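Local coordinates for protein ArsC family reductase (PDB 1RW1) that probably acts as a glutathione-dependent thiol reductase of the ArsC family, built on a thioredoxin fold, at residues A[1-7]-A[91-96]; A[15-20]-A[104-110]. One frame throughout, in Å; residues are numbered along the deposited sequence. Where two conformers were deposited one is given.

Contact 1. Residues A[1-7]-A[91-96]; sequences TYVLYGI and RPVLEL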
ATOM      1  N   THR A   1      14.834   1.755   9.775  1.00 19.72           N
ATOM      2  CA  THR A   1      14.509   0.643   8.843  1.00 15.56           C
ATOM      3  C   THR A   1      13.413   1.050   7.870  1.00 12.61           C
ATOM      4  O   THR A   1      12.284   1.329   8.301  1.00 16.08           O
ATOM      5  CB  THR A   1      14.006  -0.578   9.635  1.00 16.24           C
ATOM      6  OG1 THR A   1      14.976  -0.977  10.611  1.00 18.45           O
ATOM      7  CG2 THR A   1      13.832  -1.785   8.716  1.00 17.19           C
ATOM      8  N   TYR A   2      13.710   1.040   6.574  1.00  9.84           N
ATOM      9  CA  TYR A   2      12.679   1.230   5.570  1.00  8.77           C
ATOM     10  C   TYR A   2      11.897  -0.077   5.419  1.00  7.56           C
ATOM     11  O   TYR A   2      12.472  -1.173   5.498  1.00  8.65           O
ATOM     12  CB  TYR A   2      13.335   1.571   4.248  1.00  9.75           C
ATOM     13  CG  TYR A   2      14.146   2.846   4.293  1.00 12.15           C
ATOM     14  CD1 TYR A   2      13.646   4.001   4.878  1.00 17.60           C
ATOM     15  CD2 TYR A   2      15.424   2.907   3.745  1.00 15.14           C
ATOM     16  CE1 TYR A   2      14.384   5.170   4.913  1.00 19.30           C
ATOM     17  CE2 TYR A   2      16.168   4.076   3.765  1.00 17.70           C
ATOM     18  CZ  TYR A   2      15.636   5.202   4.347  1.00 17.55           C
ATOM     19  OH  TYR A   2      16.377   6.359   4.371  1.00 20.93           O
ATOM     20  N   VAL A   3      10.600   0.054   5.172  1.00  7.11           N
ATOM     21  CA  VAL A   3       9.728  -1.123   5.057  1.00  6.61           C
ATOM     22  C   VAL A   3       8.836  -0.951   3.829  1.00  6.46           C
ATOM     23  O   VAL A   3       8.159   0.073   3.679  1.00  7.31           O
ATOM     24  CB  VAL A   3       8.845  -1.339   6.311  1.00  7.85           C
ATOM     25  CG1 VAL A   3       8.090  -2.649   6.179  1.00  7.98           C
ATOM     26  CG2 VAL A   3       9.700  -1.322   7.573  1.00  9.28           C
ATOM     27  N   LEU A   4       8.861  -1.951   2.949  1.00  6.38           N
ATOM     28  CA  LEU A   4       8.062  -1.987   1.740  1.00  6.16           C
ATOM     29  C   LEU A   4       6.934  -2.993   1.947  1.00  5.95           C
ATOM     30  O   LEU A   4       7.194  -4.151   2.265  1.00  7.55           O
ATOM     31  CB  LEU A   4       8.943  -2.419   0.564  1.00  6.59           C
ATOM     32  CG  LEU A   4       8.291  -2.254  -0.816  1.00  7.55           C
ATOM     33  CD1 LEU A   4       8.181  -0.782  -1.202  1.00  8.05           C
ATOM     34  CD2 LEU A   4       9.090  -3.025  -1.850  1.00  8.47           C
ATOM     35  N   TYR A   5       5.699  -2.572   1.708  1.00  5.41           N
ATOM     36  CA  TYR A   5       4.508  -3.384   1.937  1.00  5.72           C
ATOM     37  C   TYR A   5       3.850  -3.712   0.608  1.00  5.41           C
ATOM     38  O   TYR A   5       3.584  -2.818  -0.208  1.00  6.31           O
ATOM     39  CB  TYR A   5       3.491  -2.607   2.779  1.00  5.88           C
ATOM     40  CG  TYR A   5       3.946  -2.233   4.166  1.00  5.66           C
ATOM     41  CD1 TYR A   5       4.765  -1.156   4.385  1.00  6.64           C
ATOM     42  CD2 TYR A   5       3.538  -2.968   5.260  1.00  6.39           C
ATOM     43  CE1 TYR A   5       5.164  -0.807   5.663  1.00  7.30           C
ATOM     44  CE2 TYR A   5       3.932  -2.636   6.544  1.00  7.19           C
ATOM     45  CZ  TYR A   5       4.746  -1.542   6.744  1.00  7.37           C
ATOM     46  OH  TYR A   5       5.138  -1.198   8.018  1.00  9.15           O
ATOM     47  N   GLY A   6       3.531  -4.987   0.413  1.00  5.78           N
ATOM     48  CA  GLY A   6       2.820  -5.415  -0.778  1.00  5.98           C
ATOM     49  C   GLY A   6       2.882  -6.922  -0.920  1.00  5.64           C
ATOM     50  O   GLY A   6       2.772  -7.657   0.059  1.00  6.59           O
ATOM     51  N   ILE A   7       3.049  -7.395  -2.158  1.00  5.88           N
ATOM     52  CA  ILE A   7       3.139  -8.813  -2.485  1.00  6.39           C
ATOM     53  C   ILE A   7       4.260  -9.012  -3.499  1.00  6.25           C
ATOM     54  O   ILE A   7       4.834  -8.052  -4.004  1.00  7.32           O
ATOM     55  CB  ILE A   7       1.779  -9.353  -3.044  1.00  6.44           C
ATOM     56  CG1 ILE A   7       1.466  -8.731  -4.414  1.00  7.40           C
ATOM     57  CG2 ILE A   7       0.659  -9.133  -2.046  1.00  8.05           C
ATOM     58  CD1 ILE A   7       0.279  -9.374  -5.125  1.00  8.96           C
ATOM     59  N   ARG A  91      -0.465  -0.609  -3.940  1.00  5.74           N
ATOM     60  CA  ARG A  91       0.922  -1.085  -3.819  1.00  6.02           C
ATOM     61  C   ARG A  91       1.869  -0.119  -4.541  1.00  6.09           C
ATOM     62  O   ARG A  91       1.522   0.424  -5.607  1.00  7.40           O
ATOM     63  CB  ARG A  91       1.071  -2.510  -4.315  1.00  6.60           C
ATOM     64  CG  ARG A  91       0.264  -3.495  -3.492  1.00  6.00           C
ATOM     65  CD  ARG A  91       0.542  -4.920  -3.862  1.00  6.53           C
ATOM     66  NE  ARG A  91       0.105  -5.306  -5.191  1.00  7.19           N
ATOM     67  CZ  ARG A  91      -1.006  -5.982  -5.453  1.00  7.39           C
ATOM     68  NH1 ARG A  91      -1.882  -6.294  -4.512  1.00  7.98           N
ATOM     69  NH2 ARG A  91      -1.228  -6.362  -6.697  1.00  8.83           N
ATOM     70  N   PRO A  92       3.129  -0.134  -4.118  1.00  6.42           N
ATOM     71  CA  PRO A  92       3.543  -0.428  -2.748  1.00  5.96           C
ATOM     72  C   PRO A  92       3.077   0.591  -1.746  1.00  5.80           C
ATOM     73  O   PRO A  92       2.559   1.638  -2.119  1.00  6.84           O
ATOM     74  CB  PRO A  92       5.091  -0.384  -2.831  1.00  7.47           C
ATOM     75  CG  PRO A  92       5.429  -0.150  -4.277  1.00  7.43           C
ATOM     76  CD  PRO A  92       4.219   0.531  -4.837  1.00  7.36           C
ATOM     77  N   VAL A  93       3.309   0.299  -0.468  1.00  5.94           N
ATOM     78  CA  VAL A  93       3.475   1.346   0.540  1.00  6.17           C
ATOM     79  C   VAL A  93       4.918   1.255   0.991  1.00  5.94           C
ATOM     80  O   VAL A  93       5.427   0.159   1.247  1.00  6.57           O
ATOM     81  CB  VAL A  93       2.500   1.225   1.719  1.00  6.89           C
ATOM     82  CG1 VAL A  93       2.765   2.312   2.743  1.00  8.26           C
ATOM     83  CG2 VAL A  93       1.069   1.288   1.235  1.00  8.54           C
ATOM     84  N   LEU A  94       5.605   2.390   1.074  1.00  6.85           N
ATOM     85  CA  LEU A  94       6.998   2.428   1.501  1.00  6.91           C
ATOM     86  C   LEU A  94       7.091   3.348   2.701  1.00  7.43           C
ATOM     87  O   LEU A  94       6.795   4.547   2.592  1.00  8.62           O
ATOM     88  CB  LEU A  94       7.895   2.930   0.384  1.00  7.56           C
ATOM     89  CG  LEU A  94       9.375   3.132   0.745  1.00  8.77           C
ATOM     90  CD1 LEU A  94      10.056   1.844   1.204  1.00  9.61           C
ATOM     91  CD2 LEU A  94      10.116   3.714  -0.453  1.00 11.20           C
ATOM     92  N   GLU A  95       7.490   2.788   3.844  1.00  8.05           N
ATOM     93  CA  GLU A  95       7.687   3.529   5.088  1.00  8.67           C
ATOM     94  C   GLU A  95       9.115   4.026   5.163  1.00  9.25           C
ATOM     95  O   GLU A  95      10.055   3.252   5.087  1.00 10.45           O
ATOM     96  CB  GLU A  95       7.266   2.673   6.272  0.50 10.57           C
ATOM     97  CG  GLU A  95       5.748   2.545   6.318  0.50 10.99           C
ATOM     98  CD  GLU A  95       5.267   1.780   7.511  0.50 10.77           C
ATOM     99  OE1 GLU A  95       6.069   1.036   8.116  0.50 10.93           O
ATOM    100  OE2 GLU A  95       4.086   1.937   7.849  0.50  6.56           O
ATOM    101  N   LEU A  96       9.246   5.335   5.293  1.00 10.14           N
ATOM    102  CA  LEU A  96      10.520   6.034   5.257  1.00 11.68           C
ATOM    103  C   LEU A  96      10.984   6.505   6.636  1.00 13.76           C
ATOM    104  O   LEU A  96      12.075   7.040   6.782  1.00 17.53           O
ATOM    105  CB  LEU A  96      10.404   7.265   4.349  1.00 12.97           C
ATOM    106  CG  LEU A  96      10.098   6.962   2.885  1.00 14.66           C
ATOM    107  CD1 LEU A  96       9.657   8.220   2.169  1.00 17.47           C
ATOM    108  CD2 LEU A  96      11.289   6.322   2.210  1.00 17.43           C
TER
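The carbonyl oxygen V93 O takes a hydrogen bond from Y5 N at 2.8 Å, almost in line with the carbonyl bond (161° at the oxygen). Two weaker approaches supplement it: L4 CA makes a CA-H...O contact, L4 CA to V93 O 3.4 Å, and Y5 CD1 brings the ring edge close to the same oxygen. This is the central antiparallel pairing of the thioredoxin-fold sheet, with strand 2-6 set against strand 93-95. V3 with E95 and Y5 with V93 are the hydrogen-bonded pairs; L4 with L94, between them, is not. E95 N reaches V3 O at 2.8 Å, while the longer return bonds, from V3 N to E95 O and from V93 N to Y5 O, each use a carbonyl lone pair.

On the face carrying L4 and L94, the branch L4 CD1 does the touching: it lies 3.5 Å from P92 CB and 4.0 Å from L94 CD1. Helices 11-22 and 106-113 close over this side. P92 follows a cis peptide, the cis-proline that marks thioredoxin folds.

The other face carries V3, Y5, V93 and E95. With CG anti to its carbonyl carbon (chi1 -63°), the Y5 ring runs across the E95 side chain, ring and carboxylate planes 73° apart. The approach of Y5 OH to E95 OE1 is too short to trust, given the two conformers of E95; Y5 OH also bonds H41, and R44 and W45 hold the carboxylate's OE2.

At one end, the Y2 ring edge meets the backbone of L96, CE1 being 3.5 Å from L96 O. At the other, the R91 chain, bent at chi3, lays its guanidinium under I7 CD1, which sits 3.6 Å above the centre of that flat group.

Contact 2. Residues A[15-20]-A[104-110]; sequences KARTWL and FKPDAYA
The F104 ring is sandwiched: A16 CA lies over the centre of one face, 3.9 Å from the ring centroid, and P106 CD, from its own segment, covers the opposite face. W19 CD1 and Y109 CG sit at the edge, in the ring plane. Y109 is covered in turn by F104 CD1 over one face, with W19 CE3 at its edge. The six-membered ring of W19 takes Y109 CB squarely over one face, 3.7 Å from its centroid and almost on the ring normal.

Two aromatic pairs follow. Y109 points its edge at the face of W19 in a T-shaped stack, planes at 88° and centroids 5.6 Å apart; F104 turns an edge to the five-membered ring of W19 in an offset version of the same geometry. Putting CG anti to the backbone N (chi1 -166°) sends the indole across the gap to the second helix.

In the thioredoxin fold, helices 11-22 and 106-113 lie on the same side of the sheet. Their segments here run at 33° with axes 11.1 Å apart, a wide separation bridged by the W19, F104 and Y109 cluster without a single hydrogen bond between the segments.

Smaller groups fill in around the rings. K15 CB rests 3.8 Å from F104 CE2, so the base of the lysine packs on the ring, and L20 CG approaches Y109 CE2 at 3.9 Å, the two side chains crossing at about a right angle. H23 stacks on W19. At the far end of the indole, W19 CZ2 lies against the backbone of the second helix, 3.5 Å from A110 N.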
ATOM      1  N   LYS A  15       8.697  -3.308 -10.246  1.00  6.42           N
ATOM      2  CA  LYS A  15       9.298  -2.069 -10.688  1.00  7.05           C
ATOM      3  C   LYS A  15       9.928  -1.331  -9.501  1.00  6.64           C
ATOM      4  O   LYS A  15      11.076  -0.887  -9.565  1.00  6.99           O
ATOM      5  CB  LYS A  15       8.244  -1.185 -11.377  1.00  7.26           C
ATOM      6  CG  LYS A  15       7.726  -1.767 -12.682  1.00  7.89           C
ATOM      7  CD  LYS A  15       6.378  -1.239 -13.131  1.00  9.63           C
ATOM      8  CE  LYS A  15       6.297   0.237 -13.272  1.00 11.82           C
ATOM      9  NZ  LYS A  15       4.997   0.588 -13.916  1.00 14.53           N
ATOM     10  N   ALA A  16       9.163  -1.194  -8.426  1.00  6.73           N
ATOM     11  CA  ALA A  16       9.613  -0.458  -7.253  1.00  7.01           C
ATOM     12  C   ALA A  16      10.811  -1.145  -6.610  1.00  6.67           C
ATOM     13  O   ALA A  16      11.767  -0.477  -6.202  1.00  7.23           O
ATOM     14  CB  ALA A  16       8.481  -0.328  -6.250  1.00  7.43           C
ATOM     15  N   ARG A  17      10.765  -2.475  -6.495  1.00  6.35           N
ATOM     16  CA  ARG A  17      11.898  -3.184  -5.920  1.00  6.75           C
ATOM     17  C   ARG A  17      13.124  -3.088  -6.800  1.00  6.79           C
ATOM     18  O   ARG A  17      14.242  -3.002  -6.293  1.00  7.31           O
ATOM     19  CB  ARG A  17      11.572  -4.641  -5.632  1.00  6.51           C
ATOM     20  CG  ARG A  17      10.521  -4.754  -4.534  1.00  6.88           C
ATOM     21  CD  ARG A  17      10.305  -6.170  -4.025  1.00  7.85           C
ATOM     22  NE  ARG A  17      11.392  -6.580  -3.159  1.00  7.77           N
ATOM     23  CZ  ARG A  17      11.405  -7.722  -2.504  1.00  8.87           C
ATOM     24  NH1 ARG A  17      10.409  -8.575  -2.643  1.00 10.56           N
ATOM     25  NH2 ARG A  17      12.427  -8.008  -1.711  1.00 11.30           N
ATOM     26  N   THR A  18      12.956  -3.108  -8.117  1.00  6.10           N
ATOM     27  CA  THR A  18      14.103  -2.894  -8.981  1.00  6.42           C
ATOM     28  C   THR A  18      14.718  -1.519  -8.731  1.00  6.42           C
ATOM     29  O   THR A  18      15.948  -1.403  -8.665  1.00  7.42           O
ATOM     30  CB  THR A  18      13.715  -3.129 -10.449  1.00  6.72           C
ATOM     31  OG1 THR A  18      13.187  -4.446 -10.607  1.00  7.37           O
ATOM     32  CG2 THR A  18      14.932  -3.098 -11.355  1.00  7.19           C
ATOM     33  N   TRP A  19      13.897  -0.489  -8.604  1.00  6.90           N
ATOM     34  CA  TRP A  19      14.400   0.842  -8.282  1.00  7.60           C
ATOM     35  C   TRP A  19      15.188   0.805  -6.963  1.00  7.69           C
ATOM     36  O   TRP A  19      16.347   1.264  -6.897  1.00  7.91           O
ATOM     37  CB  TRP A  19      13.237   1.842  -8.247  1.00  8.13           C
ATOM     38  CG  TRP A  19      13.680   3.277  -8.259  1.00  9.42           C
ATOM     39  CD1 TRP A  19      13.664   4.126  -9.323  1.00 10.37           C
ATOM     40  CD2 TRP A  19      14.214   4.032  -7.160  1.00  9.32           C
ATOM     41  NE1 TRP A  19      14.177   5.350  -8.969  1.00 11.68           N
ATOM     42  CE2 TRP A  19      14.538   5.313  -7.650  1.00 11.15           C
ATOM     43  CE3 TRP A  19      14.506   3.738  -5.831  1.00  9.93           C
ATOM     44  CZ2 TRP A  19      15.108   6.298  -6.849  1.00 12.52           C
ATOM     45  CZ3 TRP A  19      15.076   4.714  -5.036  1.00 10.98           C
ATOM     46  CH2 TRP A  19      15.383   5.978  -5.552  1.00 12.35           C
ATOM     47  N   LEU A  20      14.571   0.286  -5.912  1.00  7.26           N
ATOM     48  CA  LEU A  20      15.205   0.273  -4.598  1.00  7.52           C
ATOM     49  C   LEU A  20      16.503  -0.549  -4.604  1.00  7.07           C
ATOM     50  O   LEU A  20      17.539  -0.117  -4.084  1.00  8.24           O
ATOM     51  CB  LEU A  20      14.242  -0.306  -3.566  1.00  7.22           C
ATOM     52  CG  LEU A  20      13.037   0.572  -3.233  1.00  8.21           C
ATOM     53  CD1 LEU A  20      11.996  -0.239  -2.507  1.00  9.20           C
ATOM     54  CD2 LEU A  20      13.445   1.795  -2.428  1.00  9.14           C
ATOM     55  N   PHE A 104       4.148   3.801  -6.797  1.00  8.53           N
ATOM     56  CA  PHE A 104       5.520   3.948  -7.247  1.00  8.87           C
ATOM     57  C   PHE A 104       5.629   5.041  -8.289  1.00  9.67           C
ATOM     58  O   PHE A 104       5.247   4.836  -9.446  1.00 12.31           O
ATOM     59  CB  PHE A 104       6.065   2.626  -7.798  1.00  9.33           C
ATOM     60  CG  PHE A 104       7.437   2.740  -8.421  1.00  9.66           C
ATOM     61  CD1 PHE A 104       8.521   3.261  -7.714  1.00  9.91           C
ATOM     62  CD2 PHE A 104       7.652   2.322  -9.729  1.00 10.62           C
ATOM     63  CE1 PHE A 104       9.766   3.371  -8.308  1.00 10.35           C
ATOM     64  CE2 PHE A 104       8.906   2.443 -10.304  1.00 11.21           C
ATOM     65  CZ  PHE A 104       9.954   2.951  -9.592  1.00 10.79           C
ATOM     66  N   LYS A 105       6.142   6.194  -7.857  1.00 10.40           N
ATOM     67  CA  LYS A 105       6.519   7.286  -8.734  1.00 12.37           C
ATOM     68  C   LYS A 105       8.029   7.444  -8.572  1.00 11.96           C
ATOM     69  O   LYS A 105       8.504   7.821  -7.509  1.00 12.21           O
ATOM     70  CB  LYS A 105       5.777   8.566  -8.345  1.00 13.74           C
ATOM     71  CG  LYS A 105       4.304   8.544  -8.702  1.00 15.47           C
ATOM     72  CD  LYS A 105       3.588   9.835  -8.307  1.00 20.93           C
ATOM     73  CE  LYS A 105       2.128   9.822  -8.767  1.00 29.58           C
ATOM     74  NZ  LYS A 105       1.307  10.894  -8.118  1.00 35.97           N
ATOM     75  N   PRO A 106       8.802   7.115  -9.604  1.00 13.36           N
ATOM     76  CA  PRO A 106      10.266   7.153  -9.474  1.00 14.43           C
ATOM     77  C   PRO A 106      10.791   8.499  -8.956  1.00 13.47           C
ATOM     78  O   PRO A 106      11.741   8.513  -8.187  1.00 15.03           O
ATOM     79  CB  PRO A 106      10.767   6.886 -10.902  1.00 17.52           C
ATOM     80  CG  PRO A 106       9.635   6.306 -11.636  1.00 18.34           C
ATOM     81  CD  PRO A 106       8.372   6.680 -10.940  1.00 14.19           C
ATOM     82  N   ASP A 107      10.168   9.605  -9.332  1.00 13.95           N
ATOM     83  CA  ASP A 107      10.637  10.905  -8.861  1.00 16.22           C
ATOM     84  C   ASP A 107      10.459  11.057  -7.351  1.00 14.59           C
ATOM     85  O   ASP A 107      11.299  11.679  -6.690  1.00 16.68           O
ATOM     86  CB  ASP A 107       9.934  12.056  -9.595  1.00 18.04           C
ATOM     87  CG  ASP A 107      10.295  12.125 -11.065  1.00 25.00           C
ATOM     88  OD1 ASP A 107      11.255  11.445 -11.486  1.00 27.42           O
ATOM     89  OD2 ASP A 107       9.663  12.842 -11.873  1.00 30.61           O
ATOM     90  N   ALA A 108       9.383  10.493  -6.800  1.00 14.37           N
ATOM     91  CA  ALA A 108       9.161  10.548  -5.356  1.00 13.29           C
ATOM     92  C   ALA A 108      10.147   9.642  -4.632  1.00 12.45           C
ATOM     93  O   ALA A 108      10.649   9.982  -3.561  1.00 13.85           O
ATOM     94  CB  ALA A 108       7.738  10.153  -5.009  1.00 13.15           C
ATOM     95  N   TYR A 109      10.411   8.462  -5.194  1.00 11.46           N
ATOM     96  CA  TYR A 109      11.417   7.581  -4.626  1.00 11.80           C
ATOM     97  C   TYR A 109      12.777   8.299  -4.644  1.00 13.38           C
ATOM     98  O   TYR A 109      13.499   8.271  -3.661  1.00 14.11           O
ATOM     99  CB  TYR A 109      11.467   6.246  -5.398  1.00 11.18           C
ATOM    100  CG  TYR A 109      10.500   5.195  -4.888  1.00  9.11           C
ATOM    101  CD1 TYR A 109       9.204   5.503  -4.544  1.00  9.58           C
ATOM    102  CD2 TYR A 109      10.906   3.890  -4.741  1.00 10.13           C
ATOM    103  CE1 TYR A 109       8.339   4.526  -4.045  1.00  8.56           C
ATOM    104  CE2 TYR A 109      10.060   2.913  -4.256  1.00  9.07           C
ATOM    105  CZ  TYR A 109       8.774   3.232  -3.899  1.00  7.91           C
ATOM    106  OH  TYR A 109       7.961   2.228  -3.397  1.00  8.27           O
ATOM    107  N   ALA A 110      13.118   8.939  -5.759  1.00 13.03           N
ATOM    108  CA  ALA A 110      14.381   9.655  -5.865  1.00 15.58           C
ATOM    109  C   ALA A 110      14.481  10.792  -4.851  1.00 17.51           C
ATOM    110  O   ALA A 110      15.523  10.998  -4.228  1.00 19.03           O
ATOM    111  CB  ALA A 110      14.550  10.207  -7.260  1.00 16.87           C
TER

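How the contacts relate
Contact 2 sits on the face of the sheet that carries L4, P92 and L94 in contact 1, the centres of the two about 11 Å apart. P92 joins them: its CG is 3.6 Å from A16 CB and equally far from Y109 OH, so the cis-proline touches both helices. L94 CD2 reaches Y109 CZ at 3.7 Å, and L4 CD2 meets R17 CG at 3.5 Å. Along the chain the two contacts interleave, strand 2-6 leading into helix 11-22. The loop joining these two holds C10, touched by R91; ArsC relatives carry their reactive cysteine in this loop, so the R91 end of contact 1 probably borders the active site.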